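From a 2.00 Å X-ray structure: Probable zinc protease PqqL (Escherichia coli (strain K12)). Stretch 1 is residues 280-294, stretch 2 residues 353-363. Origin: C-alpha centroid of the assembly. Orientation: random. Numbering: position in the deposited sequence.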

# COMPACT_ATOMS: atom_id res chain seq x y z
N TRP A 280 8.60 -13.75 -6.59
CA TRP A 280 9.12 -12.37 -6.60
C TRP A 280 9.62 -11.98 -5.22
O TRP A 280 10.67 -11.35 -5.12
N SER A 281 8.88 -12.37 -4.17
CA SER A 281 9.19 -12.12 -2.76
C SER A 281 10.49 -12.81 -2.36
O SER A 281 11.29 -12.23 -1.62
N MET A 282 10.71 -14.04 -2.85
CA MET A 282 11.92 -14.80 -2.55
C MET A 282 13.13 -14.25 -3.27
O MET A 282 14.18 -14.18 -2.64
N LEU A 283 12.98 -13.78 -4.53
CA LEU A 283 14.07 -13.16 -5.29
C LEU A 283 14.55 -11.91 -4.56
O LEU A 283 15.76 -11.71 -4.43
N VAL A 284 13.60 -11.11 -4.03
CA VAL A 284 13.81 -9.89 -3.26
C VAL A 284 14.56 -10.25 -1.96
O VAL A 284 15.62 -9.67 -1.69
N GLN A 285 14.05 -11.24 -1.21
CA GLN A 285 14.67 -11.68 0.04
C GLN A 285 16.09 -12.23 -0.17
O GLN A 285 16.97 -11.92 0.62
N LEU A 286 16.29 -13.05 -1.21
CA LEU A 286 17.60 -13.65 -1.49
C LEU A 286 18.65 -12.58 -1.78
O LEU A 286 19.77 -12.67 -1.27
N PHE A 287 18.27 -11.52 -2.54
CA PHE A 287 19.13 -10.38 -2.83
C PHE A 287 19.55 -9.72 -1.50
O PHE A 287 20.74 -9.51 -1.27
N ASN A 288 18.55 -9.41 -0.64
CA ASN A 288 18.72 -8.80 0.69
C ASN A 288 19.65 -9.62 1.56
O ASN A 288 20.55 -9.05 2.18
N GLN A 289 19.41 -10.95 1.60
CA GLN A 289 20.19 -11.94 2.35
C GLN A 289 21.66 -11.87 1.92
O GLN A 289 22.51 -11.60 2.76
N ARG A 290 21.94 -12.00 0.60
CA ARG A 290 23.31 -11.95 0.08
C ARG A 290 24.03 -10.65 0.42
O ARG A 290 25.13 -10.72 0.93
N LEU A 291 23.38 -9.49 0.20
CA LEU A 291 23.98 -8.19 0.52
C LEU A 291 24.32 -8.06 2.01
O LEU A 291 25.42 -7.60 2.34
N GLN A 292 23.39 -8.47 2.90
CA GLN A 292 23.58 -8.42 4.35
C GLN A 292 24.68 -9.36 4.83
O GLN A 292 25.39 -9.02 5.78
N GLU A 293 24.84 -10.53 4.16
CA GLU A 293 25.87 -11.53 4.47
C GLU A 293 27.25 -10.97 4.09
O GLU A 293 28.21 -11.15 4.85
N ARG A 294 27.34 -10.27 2.93
CA ARG A 294 28.56 -9.64 2.44
C ARG A 294 28.97 -8.45 3.33
O ARG A 294 30.17 -8.28 3.60
N GLU A 353 21.30 -24.20 -0.95
CA GLU A 353 21.41 -23.88 0.48
C GLU A 353 20.82 -22.52 0.80
O GLU A 353 20.19 -22.37 1.84
N GLU A 354 21.04 -21.52 -0.09
CA GLU A 354 20.54 -20.16 0.06
C GLU A 354 19.00 -20.14 0.02
O GLU A 354 18.38 -19.45 0.84
N LEU A 355 18.40 -20.88 -0.93
CA LEU A 355 16.95 -21.00 -1.08
C LEU A 355 16.35 -21.80 0.09
O LEU A 355 15.32 -21.38 0.64
N ASP A 356 17.00 -22.91 0.49
CA ASP A 356 16.59 -23.74 1.63
C ASP A 356 16.59 -22.94 2.94
O ASP A 356 15.70 -23.16 3.76
N ASP A 357 17.55 -22.02 3.12
CA ASP A 357 17.57 -21.16 4.31
C ASP A 357 16.43 -20.12 4.29
O ASP A 357 15.86 -19.85 5.33
N VAL A 358 16.12 -19.53 3.13
CA VAL A 358 15.02 -18.55 3.01
C VAL A 358 13.68 -19.23 3.37
O VAL A 358 12.96 -18.72 4.23
N LYS A 359 13.40 -20.41 2.79
CA LYS A 359 12.20 -21.21 3.05
C LYS A 359 12.06 -21.61 4.53
O LYS A 359 11.04 -21.30 5.14
N SER A 360 13.08 -22.28 5.11
CA SER A 360 13.07 -22.72 6.51
C SER A 360 12.89 -21.58 7.53
O SER A 360 12.17 -21.79 8.51
N THR A 361 13.52 -20.41 7.32
CA THR A 361 13.39 -19.27 8.25
C THR A 361 12.02 -18.59 8.14
O THR A 361 11.51 -18.07 9.14
N ARG A 362 11.43 -18.59 6.92
CA ARG A 362 10.09 -18.04 6.67
C ARG A 362 9.05 -18.98 7.26
O ARG A 362 8.14 -18.50 7.93
N LEU A 363 9.21 -20.31 7.08
CA LEU A 363 8.30 -21.29 7.66
C LEU A 363 8.34 -21.28 9.19
O LEU A 363 7.30 -21.46 9.81

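The two helices, 280-294 and 353-363, cross steeply, with 109° between their N-to-C directions and 10.5 Å between axes at closest approach; the backbones come nearest at L286 and V358, whose CA atoms lie 7.1 Å apart. Along the first helix, contact begins at S281 (chi1 t), whose OG accepts hydrogen bonds from R362 NH1 (3.2 Å) and R362 NH2 (3.1 Å). M282 leaves its backbone sideways, but its m, t, t conformation carries the end of the chain into a hole formed by L355, V358, K359 and R362. There M282 SD lies 3.9 Å from L355 CD1 and M282 CG 3.8 Å from V358 CG1, while M282 CG also covers one face of the R362 guanidinium.

One turn on, Q285 points toward the second helix. Extended by chi1 and chi2 both t, it places OE1 2.8 Å from R362 NH1, which donates a hydrogen bond. R362 (m, t, p) thus reaches back to S281 and Q285, both at the edge of its guanidinium.

L286 (m, t) starts sideways, but its end comes nearer and joins the apolar packing: its CD2 packs 3.8 Å from V358 CG2 and its CD1 4.3 Å from L355 CD1. V358 (chi1 t) is itself a knob, seated among M282, Q285, L286 and Q289. Q289, also directed toward the partner with chi1 and chi2 t, lays NE2 3.5 Å from V358 CG2 and 3.2 Å from D357 OD2.

R290 (t, t, m) starts sideways and bends its end inward to a two-pronged salt bridge with E354: NE donates to E354 OE1 (3.0 Å) and NH2 to E354 OE2 (2.8 Å). E354 (m, t) sits as a knob among L286, Q289, R290 and E293. E293 (m, t) closes the contact, its OE1 4.3 Å from the like-charged E354 OE1 but hydrogen-bonded elsewhere in the structure.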

# COMPACT_ATOMS: atom_id res chain seq x y z
CB TRP A 280 8.10 -11.33 -7.10
CG TRP A 280 7.73 -11.43 -8.55
CD1 TRP A 280 6.48 -11.62 -9.06
CD2 TRP A 280 8.62 -11.41 -9.67
NE1 TRP A 280 6.53 -11.71 -10.43
CE2 TRP A 280 7.84 -11.59 -10.83
CE3 TRP A 280 10.02 -11.25 -9.81
CZ2 TRP A 280 8.40 -11.60 -12.12
CZ3 TRP A 280 10.58 -11.29 -11.08
CH2 TRP A 280 9.77 -11.45 -12.22
CB SER A 281 8.04 -12.62 -1.89
OG SER A 281 8.34 -12.48 -0.51
CB MET A 282 11.74 -16.28 -2.79
CG MET A 282 11.09 -16.94 -1.60
SD MET A 282 10.86 -18.67 -1.83
CE MET A 282 9.77 -18.99 -0.51
CB LEU A 283 13.65 -12.81 -6.73
CG LEU A 283 13.68 -13.94 -7.76
CD1 LEU A 283 13.17 -13.46 -9.08
CD2 LEU A 283 15.09 -14.52 -7.95
CB VAL A 284 12.45 -9.14 -3.03
CG1 VAL A 284 12.48 -8.23 -1.80
CG2 VAL A 284 12.03 -8.36 -4.27
CB GLN A 285 13.81 -12.69 0.80
CG GLN A 285 14.42 -13.05 2.18
CD GLN A 285 13.50 -13.80 3.10
OE1 GLN A 285 12.30 -13.92 2.86
NE2 GLN A 285 14.06 -14.31 4.20
CB LEU A 286 17.49 -14.67 -2.63
CG LEU A 286 16.87 -16.03 -2.27
CD1 LEU A 286 16.34 -16.71 -3.51
CD2 LEU A 286 17.87 -16.94 -1.58
CB PHE A 287 18.40 -9.35 -3.72
CG PHE A 287 19.25 -8.16 -4.09
CD1 PHE A 287 19.35 -7.06 -3.24
CD2 PHE A 287 19.97 -8.14 -5.28
CE1 PHE A 287 20.13 -5.95 -3.58
CE2 PHE A 287 20.76 -7.04 -5.62
CZ PHE A 287 20.83 -5.95 -4.77
CB ASN A 288 17.35 -8.63 1.38
CG ASN A 288 16.52 -7.55 0.75
OD1 ASN A 288 17.04 -6.75 -0.02
ND2 ASN A 288 15.21 -7.49 1.04
CB GLN A 289 19.59 -13.35 2.15
CG GLN A 289 20.35 -14.50 2.82
CD GLN A 289 19.56 -15.79 2.84
OE1 GLN A 289 19.76 -16.69 2.02
NE2 GLN A 289 18.65 -15.92 3.80
CB ARG A 290 23.39 -12.25 -1.42
CG ARG A 290 24.75 -12.83 -1.77
CD ARG A 290 24.87 -13.19 -3.22
NE ARG A 290 24.30 -14.50 -3.50
CZ ARG A 290 24.23 -15.02 -4.72
NH1 ARG A 290 24.71 -14.35 -5.76
NH2 ARG A 290 23.69 -16.21 -4.91
CB LEU A 291 23.08 -7.03 0.06
CG LEU A 291 23.68 -5.62 0.16
CD1 LEU A 291 24.89 -5.45 -0.77
CD2 LEU A 291 22.65 -4.56 -0.16
CB GLN A 292 22.28 -8.69 5.11
CG GLN A 292 21.32 -7.50 5.15
CD GLN A 292 21.94 -6.25 5.76
OE1 GLN A 292 22.15 -5.24 5.07
NE2 GLN A 292 22.25 -6.30 7.05
CB GLU A 293 25.62 -12.83 3.69
CG GLU A 293 24.46 -13.68 4.19
CD GLU A 293 23.97 -14.78 3.25
OE1 GLU A 293 24.14 -14.64 2.01
OE2 GLU A 293 23.41 -15.78 3.75
CB ARG A 294 28.42 -9.21 0.98
CG ARG A 294 28.40 -10.39 -0.00
CD ARG A 294 28.60 -9.95 -1.44
NE ARG A 294 29.25 -10.99 -2.22
CZ ARG A 294 28.75 -11.53 -3.33
NH1 ARG A 294 29.42 -12.49 -3.97
NH2 ARG A 294 27.59 -11.11 -3.82
CB GLU A 353 22.86 -23.94 1.01
CG GLU A 353 23.68 -25.14 0.58
CD GLU A 353 24.37 -24.93 -0.75
OE1 GLU A 353 25.31 -24.11 -0.81
OE2 GLU A 353 23.95 -25.57 -1.74
CB GLU A 354 21.08 -19.28 -1.06
CG GLU A 354 22.42 -18.61 -0.80
CD GLU A 354 22.80 -17.68 -1.93
OE1 GLU A 354 22.96 -16.47 -1.68
OE2 GLU A 354 22.89 -18.16 -3.08
CB LEU A 355 16.56 -21.62 -2.45
CG LEU A 355 15.04 -21.76 -2.74
CD1 LEU A 355 14.29 -20.40 -2.62
CD2 LEU A 355 14.81 -22.39 -4.11
CB ASP A 356 17.48 -24.99 1.78
CG ASP A 356 17.18 -26.14 0.83
OD1 ASP A 356 16.07 -26.17 0.26
OD2 ASP A 356 18.06 -27.01 0.66
CB ASP A 357 18.92 -20.49 4.50
CG ASP A 357 19.02 -19.69 5.79
OD1 ASP A 357 18.96 -20.31 6.88
OD2 ASP A 357 19.15 -18.46 5.72
CB VAL A 358 15.02 -17.81 1.65
CG1 VAL A 358 13.62 -17.32 1.24
CG2 VAL A 358 15.98 -16.63 1.70
CB LYS A 359 12.17 -22.45 2.15
CG LYS A 359 11.91 -22.13 0.68
CD LYS A 359 11.90 -23.41 -0.11
CE LYS A 359 11.62 -23.18 -1.57
NZ LYS A 359 11.57 -24.48 -2.29
CB SER A 360 14.31 -23.55 6.85
OG SER A 360 15.49 -22.76 6.90
CB THR A 361 14.53 -18.26 8.09
OG1 THR A 361 14.56 -17.79 6.74
CG2 THR A 361 15.88 -18.82 8.50
CB ARG A 362 9.85 -17.82 5.17
CG ARG A 362 10.42 -16.51 4.65
CD ARG A 362 10.55 -16.53 3.14
NE ARG A 362 9.28 -16.23 2.49
CZ ARG A 362 9.08 -15.24 1.63
NH1 ARG A 362 10.08 -14.44 1.28
NH2 ARG A 362 7.88 -15.06 1.09
CB LEU A 363 8.57 -22.71 7.14
CG LEU A 363 8.21 -22.98 5.67
CD1 LEU A 363 8.79 -24.31 5.21
CD2 LEU A 363 6.69 -22.91 5.43